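PDB 3VF1: 11R-lipoxygenase from Gersemia fruticosa, which probably inserts molecular oxygen into polyunsaturated fatty acids at a non-heme iron, in a calcium-dependent way. Local coordinates for residues 136-144 / 514-525; 212-220 / 233-241. All blocks are in the same frame, centred on the assembly; numbering follows the deposited sequence.

Contact 1 (136-144 / 514-525)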
loop_
_atom_site.group_PDB
_atom_site.type_symbol
_atom_site.label_atom_id
_atom_site.label_comp_id
_atom_site.label_asym_id
_atom_site.label_seq_id
_atom_site.Cartn_x
_atom_site.Cartn_y
_atom_site.Cartn_z
ATOM N N GLY A 136 17.618 -22.853 -4.143
ATOM C CA GLY A 136 16.401 -22.533 -3.409
ATOM C C GLY A 136 16.547 -22.444 -1.900
ATOM O O GLY A 136 16.103 -21.472 -1.288
ATOM N N LYS A 137 17.163 -23.461 -1.304
ATOM C CA LYS A 137 17.326 -23.542 0.147
ATOM C C LYS A 137 17.686 -22.189 0.767
ATOM O O LYS A 137 18.624 -21.524 0.329
ATOM C CB LYS A 137 18.412 -24.569 0.482
ATOM C CG LYS A 137 18.421 -25.045 1.925
ATOM C CD LYS A 137 19.632 -25.932 2.191
ATOM C CE LYS A 137 19.623 -26.505 3.602
ATOM N NZ LYS A 137 18.618 -27.595 3.770
ATOM N N ALA A 138 16.935 -21.790 1.790
ATOM C CA ALA A 138 17.212 -20.550 2.509
ATOM C C ALA A 138 18.184 -20.826 3.651
ATOM O O ALA A 138 18.047 -21.820 4.365
ATOM C CB ALA A 138 15.923 -19.938 3.040
ATOM N N ILE A 139 19.161 -19.942 3.822
ATOM C CA ILE A 139 20.248 -20.178 4.766
ATOM C C ILE A 139 20.603 -18.926 5.560
ATOM O O ILE A 139 20.970 -17.899 4.988
ATOM C CB ILE A 139 21.513 -20.662 4.030
ATOM C CG1 ILE A 139 21.209 -21.928 3.227
ATOM C CG2 ILE A 139 22.643 -20.914 5.018
ATOM C CD1 ILE A 139 22.318 -22.334 2.285
ATOM N N LEU A 140 20.496 -19.020 6.881
ATOM C CA LEU A 140 20.907 -17.934 7.764
ATOM C C LEU A 140 22.428 -17.837 7.795
ATOM O O LEU A 140 23.119 -18.836 7.598
ATOM C CB LEU A 140 20.376 -18.178 9.178
ATOM C CG LEU A 140 18.855 -18.202 9.321
ATOM C CD1 LEU A 140 18.450 -18.704 10.698
ATOM C CD2 LEU A 140 18.287 -16.817 9.069
ATOM N N PRO A 141 22.960 -16.632 8.047
ATOM C CA PRO A 141 24.416 -16.462 8.107
ATOM C C PRO A 141 25.026 -17.218 9.282
ATOM O O PRO A 141 26.149 -17.711 9.183
ATOM C CB PRO A 141 24.585 -14.952 8.291
ATOM C CG PRO A 141 23.314 -14.499 8.917
ATOM C CD PRO A 141 22.244 -15.381 8.350
ATOM N N ASN A 142 24.283 -17.309 10.380
ATOM C CA ASN A 142 24.744 -18.032 11.561
ATOM C C ASN A 142 24.293 -19.491 11.550
ATOM O O ASN A 142 24.211 -20.131 12.597
ATOM C CB ASN A 142 24.246 -17.344 12.834
ATOM C CG ASN A 142 22.733 -17.246 12.891
ATOM O OD1 ASN A 142 22.066 -17.154 11.862
ATOM N ND2 ASN A 142 22.184 -17.264 14.099
ATOM N N SER A 143 23.998 -20.012 10.364
ATOM C CA SER A 143 23.562 -21.396 10.229
ATOM C C SER A 143 24.764 -22.328 10.139
ATOM O O SER A 143 25.908 -21.887 10.204
ATOM C CB SER A 143 22.690 -21.556 8.982
ATOM O OG SER A 143 22.335 -22.911 8.776
ATOM N N LYS A 144 24.490 -23.619 9.976
ATOM C CA LYS A 144 25.533 -24.620 9.759
ATOM C C LYS A 144 25.720 -24.888 8.265
ATOM O O LYS A 144 26.761 -25.389 7.840
ATOM C CB LYS A 144 25.204 -25.931 10.488
ATOM C CG LYS A 144 23.726 -26.298 10.508
ATOM C CD LYS A 144 23.031 -25.725 11.741
ATOM C CE LYS A 144 21.523 -25.913 11.682
ATOM N NZ LYS A 144 20.864 -25.020 10.684
ATOM N N TYR A 514 13.233 -21.508 10.482
ATOM C CA TYR A 514 14.649 -21.171 10.353
ATOM C C TYR A 514 15.277 -20.714 11.669
ATOM O O TYR A 514 16.462 -20.945 11.908
ATOM C CB TYR A 514 14.825 -20.099 9.275
ATOM C CG TYR A 514 14.289 -20.537 7.934
ATOM C CD1 TYR A 514 15.055 -21.320 7.083
ATOM C CD2 TYR A 514 13.010 -20.186 7.528
ATOM C CE1 TYR A 514 14.567 -21.734 5.860
ATOM C CE2 TYR A 514 12.512 -20.595 6.305
ATOM C CZ TYR A 514 13.296 -21.367 5.476
ATOM O OH TYR A 514 12.808 -21.780 4.258
ATOM N N TYR A 515 14.484 -20.069 12.517
ATOM C CA TYR A 515 14.961 -19.624 13.822
ATOM C C TYR A 515 14.448 -20.559 14.908
ATOM O O TYR A 515 13.268 -20.533 15.252
ATOM C CB TYR A 515 14.495 -18.198 14.110
ATOM C CG TYR A 515 15.034 -17.164 13.148
ATOM C CD1 TYR A 515 14.350 -16.848 11.980
ATOM C CD2 TYR A 515 16.221 -16.495 13.411
ATOM C CE1 TYR A 515 14.836 -15.901 11.101
ATOM C CE2 TYR A 515 16.716 -15.544 12.538
ATOM C CZ TYR A 515 16.020 -15.252 11.385
ATOM O OH TYR A 515 16.504 -14.306 10.513
ATOM N N ASN A 516 15.341 -21.381 15.450
ATOM C CA ASN A 516 14.952 -22.380 16.435
ATOM C C ASN A 516 14.726 -21.769 17.815
ATOM O O ASN A 516 14.020 -22.340 18.646
ATOM C CB ASN A 516 16.010 -23.482 16.521
ATOM C CG ASN A 516 15.402 -24.862 16.676
ATOM O OD1 ASN A 516 15.641 -25.752 15.859
ATOM N ND2 ASN A 516 14.606 -25.047 17.724
ATOM N N ASP A 517 15.323 -20.607 18.056
ATOM C CA ASP A 517 15.198 -19.947 19.350
ATOM C C ASP A 517 15.600 -18.480 19.257
ATOM O O ASP A 517 16.053 -18.017 18.210
ATOM C CB ASP A 517 16.050 -20.668 20.399
ATOM C CG ASP A 517 17.511 -20.783 19.995
ATOM O OD1 ASP A 517 18.067 -19.800 19.458
ATOM O OD2 ASP A 517 18.103 -21.860 20.215
ATOM N N ASP A 518 15.437 -17.754 20.358
ATOM C CA ASP A 518 15.707 -16.321 20.379
ATOM C C ASP A 518 17.179 -16.019 20.110
ATOM O O ASP A 518 17.517 -14.954 19.588
ATOM C CB ASP A 518 15.285 -15.719 21.721
ATOM C CG ASP A 518 13.807 -15.912 22.006
ATOM O OD1 ASP A 518 13.051 -16.222 21.058
ATOM O OD2 ASP A 518 13.399 -15.750 23.177
ATOM N N ASP A 519 18.052 -16.955 20.466
ATOM C CA ASP A 519 19.479 -16.781 20.235
ATOM C C ASP A 519 19.760 -16.796 18.735
ATOM O O ASP A 519 20.638 -16.082 18.249
ATOM C CB ASP A 519 20.276 -17.883 20.930
ATOM C CG ASP A 519 21.703 -17.465 21.234
ATOM O OD1 ASP A 519 21.899 -16.341 21.745
ATOM O OD2 ASP A 519 22.629 -18.258 20.957
ATOM N N SER A 520 19.002 -17.610 18.007
ATOM C CA SER A 520 19.124 -17.678 16.558
ATOM C C SER A 520 18.896 -16.305 15.954
ATOM O O SER A 520 19.482 -15.977 14.926
ATOM C CB SER A 520 18.104 -18.655 15.971
ATOM O OG SER A 520 18.184 -19.926 16.591
ATOM N N VAL A 521 18.044 -15.507 16.595
ATOM C CA VAL A 521 17.714 -14.172 16.103
ATOM C C VAL A 521 18.800 -13.163 16.470
ATOM O O VAL A 521 19.183 -12.328 15.648
ATOM C CB VAL A 521 16.367 -13.683 16.663
ATOM C CG1 VAL A 521 16.013 -12.325 16.079
ATOM C CG2 VAL A 521 15.270 -14.692 16.366
ATOM N N LYS A 522 19.303 -13.248 17.697
ATOM C CA LYS A 522 20.365 -12.352 18.142
ATOM C C LYS A 522 21.602 -12.484 17.261
ATOM O O LYS A 522 22.215 -11.487 16.884
ATOM C CB LYS A 522 20.757 -12.648 19.591
ATOM C CG LYS A 522 19.677 -12.369 20.619
ATOM C CD LYS A 522 20.260 -12.379 22.027
ATOM C CE LYS A 522 19.177 -12.348 23.095
ATOM N NZ LYS A 522 18.422 -13.631 23.171
ATOM N N LYS A 523 21.963 -13.721 16.937
ATOM C CA LYS A 523 23.226 -14.001 16.259
ATOM C C LYS A 523 23.130 -13.945 14.734
ATOM O O LYS A 523 24.105 -14.225 14.037
ATOM C CB LYS A 523 23.769 -15.358 16.714
ATOM C CG LYS A 523 24.330 -15.336 18.127
ATOM C CD LYS A 523 24.696 -16.726 18.626
ATOM C CE LYS A 523 25.513 -16.651 19.909
ATOM N NZ LYS A 523 24.872 -15.801 20.955
ATOM N N ASP A 524 21.963 -13.568 14.218
ATOM C CA ASP A 524 21.796 -13.364 12.785
ATOM C C ASP A 524 22.232 -11.942 12.461
ATOM O O ASP A 524 21.420 -11.023 12.453
ATOM C CB ASP A 524 20.341 -13.582 12.359
ATOM C CG ASP A 524 20.115 -13.301 10.884
ATOM O OD1 ASP A 524 20.980 -12.656 10.253
ATOM O OD2 ASP A 524 19.065 -13.721 10.353
ATOM N N ASN A 525 23.521 -11.769 12.193
ATOM C CA ASN A 525 24.082 -10.443 11.956
ATOM C C ASN A 525 23.378 -9.689 10.829
ATOM O O ASN A 525 23.382 -8.458 10.802
ATOM C CB ASN A 525 25.576 -10.556 11.650
ATOM C CG ASN A 525 25.858 -11.408 10.426
ATOM O OD1 ASN A 525 25.650 -12.622 10.439
ATOM N ND2 ASN A 525 26.340 -10.776 9.363
#
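The type I turn from Leu140 to Ser143 lies in the connection between strand 130-134 of the PLAT beta-sandwich and helix 148-164. It packs on Asp524, the N-cap residue of helix 525-538. Leu140 is the main apolar piece. Its CD1 sits over one face of the Tyr515 ring, 4.2 Å from the ring centroid and 14° off the normal, a CH-pi contact. Its CD2 lies 3.4 Å from Asp524 OD2. The phenol of Tyr515 runs to the same oxygen: OH donates to Asp524 OD2 at 2.6 Å, nearly in line with the C-O bond. The Pro141 and Asp524 side chains cross at about a right angle, with Pro141 CG 3.3 Å from Asp524 OD1. Asn142 holds CG between its backbone N and carbonyl carbon (chi1 59°). This carries ND2 to Ser520 O at 3.1 Å, the hydrogen bond that joins the two segments, with an N-H...O angle of 146°. Nearer the start of the segment, Ala138 CB lies 3.6 Å from Tyr514 CE1, while Asp652 takes bonds from both Tyr514 OH and Ala138 N. The buried Asp524 has further partners: OD1 caps Ile527 N, and OD2 also bonds His415. With a phenol, an imidazole and a helix start around it, this carboxylate probably stays ionised, and Leu140 and Pro141 cover part of it.

Contact 2 (212-220 / 233-241)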
loop_
_atom_site.group_PDB
_atom_site.type_symbol
_atom_site.label_atom_id
_atom_site.label_comp_id
_atom_site.label_asym_id
_atom_site.label_seq_id
_atom_site.Cartn_x
_atom_site.Cartn_y
_atom_site.Cartn_z
ATOM N N ALA A 212 -10.176 12.391 -22.400
ATOM C CA ALA A 212 -10.741 11.760 -23.585
ATOM C C ALA A 212 -10.857 10.248 -23.419
ATOM O O ALA A 212 -11.769 9.630 -23.970
ATOM C CB ALA A 212 -9.895 12.092 -24.795
ATOM N N ASN A 213 -9.936 9.653 -22.667
ATOM C CA ASN A 213 -9.984 8.217 -22.411
ATOM C C ASN A 213 -11.251 7.824 -21.658
ATOM O O ASN A 213 -11.743 6.705 -21.797
ATOM C CB ASN A 213 -8.749 7.761 -21.631
ATOM C CG ASN A 213 -7.500 7.707 -22.495
ATOM O OD1 ASN A 213 -7.583 7.586 -23.718
ATOM N ND2 ASN A 213 -6.336 7.789 -21.859
ATOM N N LEU A 214 -11.775 8.750 -20.862
ATOM C CA LEU A 214 -12.998 8.510 -20.104
ATOM C C LEU A 214 -14.229 9.003 -20.860
ATOM O O LEU A 214 -15.357 8.846 -20.393
ATOM C CB LEU A 214 -12.920 9.203 -18.743
ATOM C CG LEU A 214 -11.750 8.794 -17.849
ATOM C CD1 LEU A 214 -11.770 9.591 -16.555
ATOM C CD2 LEU A 214 -11.783 7.299 -17.563
ATOM N N GLY A 215 -14.010 9.607 -22.025
ATOM C CA GLY A 215 -15.100 10.122 -22.834
ATOM C C GLY A 215 -15.661 11.418 -22.278
ATOM O O GLY A 215 -16.852 11.699 -22.420
ATOM N N LEU A 216 -14.796 12.212 -21.652
ATOM C CA LEU A 216 -15.220 13.443 -20.991
ATOM C C LEU A 216 -14.374 14.646 -21.406
ATOM O O LEU A 216 -14.295 15.636 -20.679
ATOM C CB LEU A 216 -15.143 13.268 -19.474
ATOM C CG LEU A 216 -16.049 12.190 -18.877
ATOM C CD1 LEU A 216 -15.717 11.961 -17.410
ATOM C CD2 LEU A 216 -17.506 12.577 -19.040
ATOM N N SER A 217 -13.747 14.566 -22.576
ATOM C CA SER A 217 -12.855 15.627 -23.033
ATOM C C SER A 217 -13.607 16.933 -23.278
ATOM O O SER A 217 -13.005 18.007 -23.314
ATOM C CB SER A 217 -12.114 15.201 -24.303
ATOM O OG SER A 217 -13.002 15.051 -25.396
ATOM N N HIS A 218 -14.921 16.840 -23.442
ATOM C CA HIS A 218 -15.739 18.029 -23.660
ATOM C C HIS A 218 -15.841 18.877 -22.395
ATOM O O HIS A 218 -16.332 20.005 -22.438
ATOM C CB HIS A 218 -17.139 17.645 -24.151
ATOM C CG HIS A 218 -17.893 16.759 -23.209
ATOM N ND1 HIS A 218 -17.807 15.384 -23.252
ATOM C CD2 HIS A 218 -18.752 17.052 -22.204
ATOM C CE1 HIS A 218 -18.577 14.869 -22.310
ATOM N NE2 HIS A 218 -19.161 15.858 -21.660
ATOM N N LEU A 219 -15.375 18.334 -21.274
ATOM C CA LEU A 219 -15.397 19.054 -20.005
ATOM C C LEU A 219 -14.019 19.590 -19.624
ATOM O O LEU A 219 -13.848 20.159 -18.544
ATOM C CB LEU A 219 -15.912 18.144 -18.887
ATOM C CG LEU A 219 -17.349 17.638 -19.031
ATOM C CD1 LEU A 219 -17.718 16.759 -17.850
ATOM C CD2 LEU A 219 -18.316 18.803 -19.159
ATOM N N PHE A 220 -13.039 19.413 -20.504
ATOM C CA PHE A 220 -11.686 19.876 -20.223
ATOM C C PHE A 220 -11.617 21.398 -20.305
ATOM O O PHE A 220 -12.018 21.995 -21.303
ATOM C CB PHE A 220 -10.683 19.252 -21.195
ATOM C CG PHE A 220 -9.248 19.515 -20.834
ATOM C CD1 PHE A 220 -8.596 18.715 -19.911
ATOM C CD2 PHE A 220 -8.552 20.563 -21.415
ATOM C CE1 PHE A 220 -7.276 18.953 -19.572
ATOM C CE2 PHE A 220 -7.231 20.806 -21.082
ATOM C CZ PHE A 220 -6.593 19.999 -20.160
ATOM N N ARG A 233 -23.228 12.133 -11.675
ATOM C CA ARG A 233 -23.340 10.787 -12.231
ATOM C C ARG A 233 -22.881 10.737 -13.688
ATOM O O ARG A 233 -22.677 9.656 -14.242
ATOM C CB ARG A 233 -24.784 10.288 -12.123
ATOM C CG ARG A 233 -25.268 10.102 -10.693
ATOM C CD ARG A 233 -26.785 10.181 -10.599
ATOM N NE ARG A 233 -27.444 8.912 -10.908
ATOM C CZ ARG A 233 -27.974 8.085 -10.005
ATOM N NH1 ARG A 233 -27.940 8.372 -8.709
ATOM N NH2 ARG A 233 -28.550 6.959 -10.400
ATOM N N GLN A 234 -22.722 11.904 -14.305
ATOM C CA GLN A 234 -22.260 11.983 -15.687
ATOM C C GLN A 234 -20.817 11.509 -15.820
ATOM O O GLN A 234 -20.387 11.102 -16.899
ATOM C CB GLN A 234 -22.369 13.417 -16.207
ATOM C CG GLN A 234 -23.790 13.931 -16.345
ATOM C CD GLN A 234 -23.843 15.359 -16.850
ATOM O OE1 GLN A 234 -22.853 15.885 -17.361
ATOM N NE2 GLN A 234 -24.999 15.997 -16.708
ATOM N N LEU A 235 -20.073 11.565 -14.720
ATOM C CA LEU A 235 -18.659 11.212 -14.738
ATOM C C LEU A 235 -18.448 9.704 -14.818
ATOM O O LEU A 235 -17.341 9.242 -15.097
ATOM C CB LEU A 235 -17.958 11.773 -13.499
ATOM C CG LEU A 235 -18.013 13.295 -13.357
ATOM C CD1 LEU A 235 -17.241 13.754 -12.133
ATOM C CD2 LEU A 235 -17.478 13.968 -14.611
ATOM N N ILE A 236 -19.508 8.938 -14.577
ATOM C CA ILE A 236 -19.419 7.485 -14.648
ATOM C C ILE A 236 -19.850 6.985 -16.022
ATOM O O ILE A 236 -21.006 6.616 -16.233
ATOM C CB ILE A 236 -20.271 6.810 -13.564
ATOM C CG1 ILE A 236 -19.899 7.357 -12.185
ATOM C CG2 ILE A 236 -20.083 5.298 -13.608
ATOM C CD1 ILE A 236 -18.420 7.252 -11.863
ATOM N N THR A 237 -18.901 6.983 -16.952
ATOM C CA THR A 237 -19.133 6.507 -18.304
ATOM C C THR A 237 -18.804 5.021 -18.384
ATOM O O THR A 237 -18.300 4.443 -17.422
ATOM C CB THR A 237 -18.246 7.265 -19.303
ATOM O OG1 THR A 237 -16.867 6.987 -19.021
ATOM C CG2 THR A 237 -18.492 8.762 -19.203
ATOM N N PRO A 238 -19.095 4.390 -19.533
ATOM C CA PRO A 238 -18.722 2.984 -19.721
ATOM C C PRO A 238 -17.219 2.755 -19.566
ATOM O O PRO A 238 -16.791 1.617 -19.372
ATOM C CB PRO A 238 -19.169 2.695 -21.157
ATOM C CG PRO A 238 -20.282 3.653 -21.399
ATOM C CD PRO A 238 -19.901 4.899 -20.659
ATOM N N ALA A 239 -16.433 3.826 -19.651
ATOM C CA ALA A 239 -14.991 3.733 -19.454
ATOM C C ALA A 239 -14.675 3.337 -18.011
ATOM O O ALA A 239 -13.640 2.731 -17.733
ATOM C CB ALA A 239 -14.322 5.050 -19.804
ATOM N N ILE A 240 -15.574 3.691 -17.097
ATOM C CA ILE A 240 -15.466 3.264 -15.707
ATOM C C ILE A 240 -16.161 1.915 -15.565
ATOM O O ILE A 240 -17.388 1.839 -15.508
ATOM C CB ILE A 240 -16.116 4.278 -14.751
ATOM C CG1 ILE A 240 -15.623 5.695 -15.056
ATOM C CG2 ILE A 240 -15.823 3.908 -13.304
ATOM C CD1 ILE A 240 -14.122 5.854 -14.966
ATOM N N LYS A 241 -15.368 0.852 -15.506
ATOM C CA LYS A 241 -15.900 -0.504 -15.606
ATOM C C LYS A 241 -16.596 -0.985 -14.335
ATOM O O LYS A 241 -17.420 -1.899 -14.387
ATOM C CB LYS A 241 -14.785 -1.473 -16.002
ATOM C CG LYS A 241 -14.127 -1.105 -17.320
ATOM C CD LYS A 241 -13.208 -2.201 -17.835
ATOM C CE LYS A 241 -12.579 -1.810 -19.165
ATOM N NZ LYS A 241 -13.601 -1.497 -20.209
HETATM O O HOH W 1 -20.742 14.703 -19.544
#
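His218 and Gln234 meet through a water that lies at the edge of the imidazole, in the plane of the ring. The water is 2.9 Å from His218 NE2, and it donates to Gln234 OE1 at 3.3 Å. The Phe220 ring turns to the protein around it and makes edge-to-face contacts with Phe211 and His620.

The direct polar link is made by Thr237. Its OG1 donates to Leu214 O at 2.8 Å. The C=O...O angle is 141°, and the hydroxyl sits 24° out of the carbonyl plane. The same OG1 accepts from Ala239 N at 3.3 Å, which makes an ST turn. With OG1 between the backbone N and carbonyl carbon (chi1 64°), the hydroxyl serves both partners, and CG2 is left to slide past Leu216 CD2.

Leu214 and Gly215 end helix 208-213 in a Schellman motif, with Gly215 at positive phi. The contact thus sets this helix end and the short 3-10 turn at 217-219 against the chain leading on to helix 247-250. Thr237 to Ile240 form a type I turn there. From that turn, Ala239 CB abuts Leu214 CA at 3.7 Å, and Ile240 CD1 meets Leu214 CD2 at 3.8 Å, the two side chains crossing obliquely. Leu216 packs on the 3-10 segment 233-235 instead. Its CD1 touches Leu235 CD2 at 3.9 Å, the side chains nearly perpendicular. Leu219 CD1 approaches the same Leu235 methyl at 4.3 Å, and Leu219 and Leu235 both touch Val623 of helix 619-632.

Overall arrangement
Both contacts are partly buried and far from the chain's centre, on opposite sides of it. Their centres are about 55 Å apart and they do not touch. Contact 2 is local, joining segments 13 residues apart, and is nested inside the long loop of chain that contact 1 closes. They share no helix or strand. Contact 1 ties the connection after the PLAT sandwich to helices some 370 residues further along the chain, and its centre is a buried acid. Contact 2 joins neighbouring turns over helix 619-632 and has leucines, an isoleucine and a threonine in place of charge. One direct hydrogen bond crosses each, from an amide in contact 1 and a hydroxyl in contact 2.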